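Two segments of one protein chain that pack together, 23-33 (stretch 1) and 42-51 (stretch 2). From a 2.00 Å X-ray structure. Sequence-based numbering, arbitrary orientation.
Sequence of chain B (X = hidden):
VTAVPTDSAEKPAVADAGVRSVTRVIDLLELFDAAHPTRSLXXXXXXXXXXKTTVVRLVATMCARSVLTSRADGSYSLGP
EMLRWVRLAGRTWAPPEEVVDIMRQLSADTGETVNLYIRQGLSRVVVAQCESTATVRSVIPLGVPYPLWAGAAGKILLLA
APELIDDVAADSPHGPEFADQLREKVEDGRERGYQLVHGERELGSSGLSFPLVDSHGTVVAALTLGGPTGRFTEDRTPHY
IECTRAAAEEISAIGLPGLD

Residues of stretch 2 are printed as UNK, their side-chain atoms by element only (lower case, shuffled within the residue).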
ATOM      1  N   THR B  23     -20.499  13.017   9.896  1.00 28.76           N
ATOM      2  CA  THR B  23     -19.652  13.259  11.089  1.00 27.34           C
ATOM      3  C   THR B  23     -19.456  12.007  11.945  1.00 26.77           C
ATOM      4  O   THR B  23     -18.385  11.773  12.511  1.00 25.75           O
ATOM      5  CB  THR B  23     -20.335  14.292  11.985  1.00 28.11           C
ATOM      6  OG1 THR B  23     -20.351  15.497  11.262  1.00 30.30           O
ATOM      7  CG2 THR B  23     -19.515  14.531  13.250  1.00 31.67           C
ATOM      8  N   ARG B  24     -20.529  11.223  12.088  1.00 24.45           N
ATOM      9  CA  ARG B  24     -20.470   9.994  12.818  1.00 24.48           C
ATOM     10  C   ARG B  24     -19.571   8.991  12.104  1.00 25.23           C
ATOM     11  O   ARG B  24     -18.843   8.264  12.735  1.00 27.22           O
ATOM     12  CB  ARG B  24     -21.899   9.427  12.970  1.00 24.92           C
ATOM     13  CG  ARG B  24     -22.725  10.310  13.997  1.00 22.11           C
ATOM     14  CD  ARG B  24     -24.194   9.998  13.910  1.00 23.24           C
ATOM     15  NE  ARG B  24     -24.878  10.697  15.002  1.00 23.13           N
ATOM     16  CZ  ARG B  24     -26.169  10.600  15.265  1.00 27.86           C
ATOM     17  NH1 ARG B  24     -26.928   9.818  14.521  1.00 28.98           N
ATOM     18  NH2 ARG B  24     -26.675  11.276  16.276  1.00 24.05           N
ATOM     19  N   VAL B  25     -19.648   8.902  10.788  1.00 25.15           N
ATOM     20  CA  VAL B  25     -18.758   8.023  10.054  1.00 25.19           C
ATOM     21  C   VAL B  25     -17.302   8.439  10.264  1.00 25.20           C
ATOM     22  O   VAL B  25     -16.448   7.637  10.521  1.00 24.93           O
ATOM     23  CB  VAL B  25     -19.129   8.016   8.542  1.00 26.49           C
ATOM     24  CG1 VAL B  25     -18.160   7.195   7.795  1.00 26.48           C
ATOM     25  CG2 VAL B  25     -20.548   7.394   8.393  1.00 26.29           C
ATOM     26  N   ILE B  26     -17.018   9.715  10.123  1.00 25.88           N
ATOM     27  CA  ILE B  26     -15.676  10.228  10.446  1.00 25.42           C
ATOM     28  C   ILE B  26     -15.281   9.942  11.895  1.00 25.43           C
ATOM     29  O   ILE B  26     -14.143   9.514  12.155  1.00 27.00           O
ATOM     30  CB  ILE B  26     -15.574  11.742  10.083  1.00 25.67           C
ATOM     31  CG1 ILE B  26     -15.840  11.935   8.579  1.00 25.20           C
ATOM     32  CG2 ILE B  26     -14.193  12.321  10.477  1.00 25.07           C
ATOM     33  CD1 ILE B  26     -16.115  13.456   8.185  1.00 24.86           C
ATOM     34  N   ASP B  27     -16.159  10.201  12.868  1.00 24.96           N
ATOM     35  CA  ASP B  27     -15.830   9.921  14.257  1.00 24.48           C
ATOM     36  C   ASP B  27     -15.450   8.445  14.504  1.00 24.57           C
ATOM     37  O   ASP B  27     -14.610   8.100  15.378  1.00 23.62           O
ATOM     38  CB  ASP B  27     -17.036  10.329  15.171  1.00 25.01           C
ATOM     39  CG  ASP B  27     -17.270  11.805  15.183  1.00 27.19           C
ATOM     40  OD1 ASP B  27     -16.389  12.572  14.696  1.00 25.57           O
ATOM     41  OD2 ASP B  27     -18.362  12.236  15.642  1.00 29.03           O
ATOM     42  N   LEU B  28     -16.103   7.550  13.777  1.00 23.52           N
ATOM     43  CA  LEU B  28     -15.828   6.102  13.929  1.00 24.71           C
ATOM     44  C   LEU B  28     -14.483   5.769  13.306  1.00 24.95           C
ATOM     45  O   LEU B  28     -13.671   5.100  13.924  1.00 25.92           O
ATOM     46  CB  LEU B  28     -16.943   5.248  13.236  1.00 22.48           C
ATOM     47  CG  LEU B  28     -18.286   5.297  13.996  1.00 23.55           C
ATOM     48  CD1 LEU B  28     -19.426   4.694  13.109  1.00 23.32           C
ATOM     49  CD2 LEU B  28     -18.167   4.398  15.285  1.00 23.84           C
ATOM     50  N   LEU B  29     -14.227   6.270  12.096  1.00 23.69           N
ATOM     51  CA  LEU B  29     -12.942   5.999  11.438  1.00 23.79           C
ATOM     52  C   LEU B  29     -11.784   6.576  12.222  1.00 24.95           C
ATOM     53  O   LEU B  29     -10.697   6.017  12.271  1.00 24.34           O
ATOM     54  CB  LEU B  29     -12.982   6.612  10.045  1.00 23.93           C
ATOM     55  CG  LEU B  29     -13.907   5.949   9.024  1.00 27.23           C
ATOM     56  CD1 LEU B  29     -14.008   6.789   7.740  1.00 26.65           C
ATOM     57  CD2 LEU B  29     -13.280   4.562   8.704  1.00 30.11           C
ATOM     58  N   GLU B  30     -12.009   7.706  12.857  1.00 25.88           N
ATOM     59  CA  GLU B  30     -10.944   8.293  13.707  1.00 26.50           C
ATOM     60  C   GLU B  30     -10.497   7.413  14.850  1.00 26.59           C
ATOM     61  O   GLU B  30      -9.422   7.617  15.423  1.00 26.15           O
ATOM     62  CB  GLU B  30     -11.434   9.622  14.272  1.00 28.42           C
ATOM     63  CG  GLU B  30     -11.616  10.674  13.203  1.00 33.82           C
ATOM     64  CD  GLU B  30     -10.335  11.369  12.839  1.00 43.94           C
ATOM     65  OE1 GLU B  30      -9.276  11.070  13.467  1.00 47.38           O
ATOM     66  OE2 GLU B  30     -10.372  12.215  11.917  1.00 47.61           O
ATOM     67  N   LEU B  31     -11.298   6.410  15.219  1.00 25.20           N
ATOM     68  CA  LEU B  31     -10.882   5.550  16.343  1.00 25.39           C
ATOM     69  C   LEU B  31      -9.864   4.487  15.862  1.00 25.77           C
ATOM     70  O   LEU B  31      -9.268   3.800  16.644  1.00 25.91           O
ATOM     71  CB  LEU B  31     -12.119   4.804  16.928  1.00 24.44           C
ATOM     72  CG  LEU B  31     -13.076   5.715  17.709  1.00 25.78           C
ATOM     73  CD1 LEU B  31     -14.378   4.925  18.026  1.00 23.73           C
ATOM     74  CD2 LEU B  31     -12.361   6.181  18.960  1.00 25.26           C
ATOM     75  N   PHE B  32      -9.706   4.312  14.563  1.00 26.86           N
ATOM     76  CA  PHE B  32      -8.677   3.404  14.031  1.00 25.92           C
ATOM     77  C   PHE B  32      -7.372   4.127  13.875  1.00 26.56           C
ATOM     78  O   PHE B  32      -7.288   5.169  13.154  1.00 25.98           O
ATOM     79  CB  PHE B  32      -9.115   2.814  12.660  1.00 27.14           C
ATOM     80  CG  PHE B  32     -10.382   1.958  12.765  1.00 25.93           C
ATOM     81  CD1 PHE B  32     -11.612   2.567  12.851  1.00 24.37           C
ATOM     82  CD2 PHE B  32     -10.309   0.550  12.836  1.00 25.04           C
ATOM     83  CE1 PHE B  32     -12.795   1.821  12.995  1.00 27.52           C
ATOM     84  CE2 PHE B  32     -11.475  -0.229  12.974  1.00 20.04           C
ATOM     85  CZ  PHE B  32     -12.717   0.358  13.058  1.00 25.14           C
ATOM     86  N   ASP B  33      -6.318   3.585  14.488  1.00 26.81           N
ATOM     87  CA  ASP B  33      -5.029   4.199  14.296  1.00 26.76           C
ATOM     88  C   ASP B  33      -3.952   3.164  14.441  1.00 26.33           C
ATOM     89  O   ASP B  33      -4.250   2.005  14.671  1.00 24.91           O
ATOM     90  CB  ASP B  33      -4.826   5.388  15.257  1.00 28.13           C
ATOM     91  CG  ASP B  33      -5.095   5.037  16.712  1.00 30.28           C
ATOM     92  OD1 ASP B  33      -4.837   3.886  17.103  1.00 31.94           O
ATOM     93  OD2 ASP B  33      -5.536   5.936  17.468  1.00 30.64           O
ATOM     94  N   UNK B  42     -18.049  -2.719  20.796  1.00 23.87           N
ATOM     95  CA  UNK B  42     -18.053  -2.061  22.119  1.00 22.67           C
ATOM     96  C   UNK B  42     -17.084  -0.906  22.154  1.00 23.54           C
ATOM     97  O   UNK B  42     -17.394   0.159  22.729  1.00 23.38           O
ATOM     98  n   UNK B  42     -17.168  -2.419  27.552  1.00 37.87           N
ATOM     99  c   UNK B  42     -17.997  -2.585  24.702  1.00 22.40           C
ATOM    100  c   UNK B  42     -17.899  -3.762  25.657  1.00 26.06           C
ATOM    101  c   UNK B  42     -18.199  -3.386  27.081  1.00 33.91           C
ATOM    102  c   UNK B  42     -17.712  -3.077  23.230  1.00 22.25           C
ATOM    103  N   UNK B  43     -15.905  -1.080  21.570  1.00 23.14           N
ATOM    104  CA  UNK B  43     -14.982   0.029  21.491  1.00 24.98           C
ATOM    105  C   UNK B  43     -15.551   1.207  20.652  1.00 26.20           C
ATOM    106  O   UNK B  43     -15.323   2.370  20.979  1.00 25.46           O
ATOM    107  o   UNK B  43     -11.500  -2.505  20.333  1.00 21.45           O
ATOM    108  o   UNK B  43     -10.431  -1.121  21.660  1.00 25.43           O
ATOM    109  c   UNK B  43     -11.490  -1.663  21.234  1.00 24.12           C
ATOM    110  c   UNK B  43     -12.814  -1.282  21.843  1.00 23.03           C
ATOM    111  c   UNK B  43     -13.642  -0.414  20.890  1.00 24.18           C
ATOM    112  N   UNK B  44     -16.222   0.903  19.537  1.00 26.18           N
ATOM    113  CA  UNK B  44     -16.766   1.980  18.675  1.00 26.69           C
ATOM    114  C   UNK B  44     -17.866   2.726  19.381  1.00 26.54           C
ATOM    115  O   UNK B  44     -17.930   3.977  19.317  1.00 28.65           O
ATOM    116  c   UNK B  44     -14.957   1.761  16.130  1.00 30.25           C
ATOM    117  c   UNK B  44     -16.691   0.101  15.318  1.00 29.84           C
ATOM    118  c   UNK B  44     -16.083   0.764  16.550  1.00 27.87           C
ATOM    119  c   UNK B  44     -17.252   1.419  17.345  1.00 28.04           C
ATOM    120  N   UNK B  45     -18.677   2.005  20.149  1.00 25.78           N
ATOM    121  CA  UNK B  45     -19.710   2.670  21.002  1.00 26.52           C
ATOM    122  C   UNK B  45     -19.099   3.498  22.097  1.00 27.21           C
ATOM    123  O   UNK B  45     -19.473   4.676  22.280  1.00 27.01           O
ATOM    124  c   UNK B  45     -21.659   2.290  22.639  1.00 26.85           C
ATOM    125  c   UNK B  45     -21.447   0.994  20.488  1.00 25.59           C
ATOM    126  c   UNK B  45     -20.689   1.632  21.609  1.00 26.11           C
ATOM    127  N   UNK B  46     -18.158   2.917  22.834  1.00 27.72           N
ATOM    128  CA  UNK B  46     -17.475   3.656  23.934  1.00 29.00           C
ATOM    129  C   UNK B  46     -16.712   4.897  23.457  1.00 29.54           C
ATOM    130  O   UNK B  46     -16.713   5.946  24.119  1.00 28.91           O
ATOM    131  c   UNK B  46     -16.396   0.716  26.201  1.00 37.35           C
ATOM    132  o   UNK B  46     -15.206   0.523  25.807  1.00 40.23           O
ATOM    133  o   UNK B  46     -16.946   0.088  27.118  1.00 39.46           O
ATOM    134  c   UNK B  46     -16.502   2.716  24.621  1.00 30.11           C
ATOM    135  c   UNK B  46     -17.270   1.748  25.538  1.00 32.37           C
ATOM    136  N   UNK B  47     -16.067   4.771  22.301  1.00 28.80           N
ATOM    137  CA  UNK B  47     -15.214   5.830  21.788  1.00 29.09           C
ATOM    138  C   UNK B  47     -16.028   6.974  21.190  1.00 29.75           C
ATOM    139  O   UNK B  47     -15.614   8.134  21.226  1.00 31.12           O
ATOM    140  N   UNK B  48     -17.198   6.678  20.667  1.00 28.75           N
ATOM    141  CA  UNK B  48     -18.056   7.734  20.133  1.00 28.83           C
ATOM    142  C   UNK B  48     -19.151   8.215  21.064  1.00 29.37           C
ATOM    143  O   UNK B  48     -19.700   9.286  20.816  1.00 29.64           O
ATOM    144  o   UNK B  48     -19.569   6.149  19.109  1.00 28.38           O
ATOM    145  c   UNK B  48     -17.764   7.004  17.663  1.00 28.14           C
ATOM    146  c   UNK B  48     -18.761   7.295  18.841  1.00 28.60           C
ATOM    147  N   UNK B  49     -19.515   7.419  22.080  1.00 28.37           N
ATOM    148  CA  UNK B  49     -20.657   7.711  22.937  1.00 29.34           C
ATOM    149  C   UNK B  49     -21.971   7.789  22.139  1.00 30.77           C
ATOM    150  O   UNK B  49     -22.963   8.383  22.571  1.00 30.59           O
ATOM    151  c   UNK B  49     -17.934  10.195  26.540  1.00 31.64           C
ATOM    152  c   UNK B  49     -20.415   8.981  23.776  1.00 28.48           C
ATOM    153  n   UNK B  49     -17.864   8.966  27.398  1.00 31.94           N
ATOM    154  c   UNK B  49     -19.223   8.904  24.714  1.00 28.02           C
ATOM    155  c   UNK B  49     -19.171  10.178  25.621  1.00 29.03           C
ATOM    156  N   UNK B  50     -21.992   7.139  20.972  1.00 31.24           N
ATOM    157  CA  UNK B  50     -23.223   7.005  20.186  1.00 32.06           C
ATOM    158  C   UNK B  50     -24.029   5.812  20.673  1.00 32.64           C
ATOM    159  O   UNK B  50     -23.450   4.826  21.155  1.00 34.18           O
ATOM    160  c   UNK B  50     -22.859   6.807  18.695  1.00 32.23           C
ATOM    161  c   UNK B  50     -23.363   9.158  17.916  1.00 33.85           C
ATOM    162  c   UNK B  50     -22.335   8.036  17.939  1.00 32.98           C
ATOM    163  c   UNK B  50     -21.897   7.681  16.517  1.00 32.42           C
ATOM    164  N   UNK B  51     -25.359   5.849  20.491  1.00 32.50           N
ATOM    165  CA  UNK B  51     -26.133   4.693  20.869  1.00 32.02           C
ATOM    166  C   UNK B  51     -25.737   3.477  20.056  1.00 32.19           C
ATOM    167  O   UNK B  51     -25.494   3.586  18.855  1.00 31.84           O
ATOM    168  c   UNK B  51     -26.208   6.928  19.961  1.00 32.15           C
ATOM    169  c   UNK B  51     -27.548   5.083  20.484  1.00 32.80           C
ATOM    170  c   UNK B  51     -27.551   6.567  20.464  1.00 33.78           C
TER

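Position 42 carries four carbons in a row ending in a nitrogen, and the side chain is out of reach of stretch 1; the unbranched chain with a terminal amine is Lys42. Position 43 has three carbons, the third bearing two oxygens, a carboxylate on a two-carbon stem: Glu43. Its side chain makes no close contact with stretch 1, but its backbone O lies 4.0 Å from Leu31 CD1.

Position 44 has four carbons forked at the second, which identifies Leu44. Its CB lies 3.7 Å from Leu28 CD2, while its CD2 sits 3.7 Å from Leu31 CD1 and 3.8 Å from Phe32 CE1, approaching that ring obliquely. The CA-to-CB bond points sideways, yet with chi1 m and chi2 t the fork reaches stretch 1.

At position 45 one carbon carries two more, a branch at CB: Val45. Its CA-to-CB bond points away, and it makes no contact. Position 46 repeats the three-carbon carboxylate pattern and touches nothing on stretch 1, its CA-to-CB bond pointing sideways and its end leading away: Glu46. One helical turn after Lys42, it accepts a hydrogen bond within a salt bridge, NZ of Lys42 to OE2 of Glu46 at 2.6 Å.

Position 47 has no side-chain atoms and is therefore Gly47. Its CA is 4.0 Å from Leu31 CD1, and an ideal CB would fall 2.7 Å from that same CD1, a clash, so the close passage uses the bare backbone.

Position 48 has one CB carrying an oxygen and a carbon: Thr48. Its methyl CG2 meets Leu28 CD2 at 3.6 Å and Leu31 CD1 at 4.0 Å. The hydroxyl is occupied within its own stretch, with OG1 donating to Leu44 O at 2.7 Å.

Position 49 again shows four carbons in a row ending in nitrogen, Lys49; its positive phi (60°) marks the departure from the helix, and its side chain is out of reach. Position 50 has four carbons forked at the second, Leu50. Its CD2 lies 3.6 Å from Arg24 NE, oblique to the guanidinium, and its backbone N donates to Thr48 OG1 at 3.2 Å. At position 51 three carbons close a ring onto the backbone N, and the ring makes no contact with stretch 1, giving Pro51, at the N-cap position before the next helix.

The helices cross at 114°, their axes 9.9 Å apart at closest approach. No hydrogen bond spans the stretches, which together bury 417 Å²; the contact rests on apolar packing, with Leu28 and Leu31 against Leu44 and the Thr48 methyl, Phe32 beside Leu44, and Leu50 extending the contact to Arg24.

Stretch 2 42-51: KELVEGTKLP
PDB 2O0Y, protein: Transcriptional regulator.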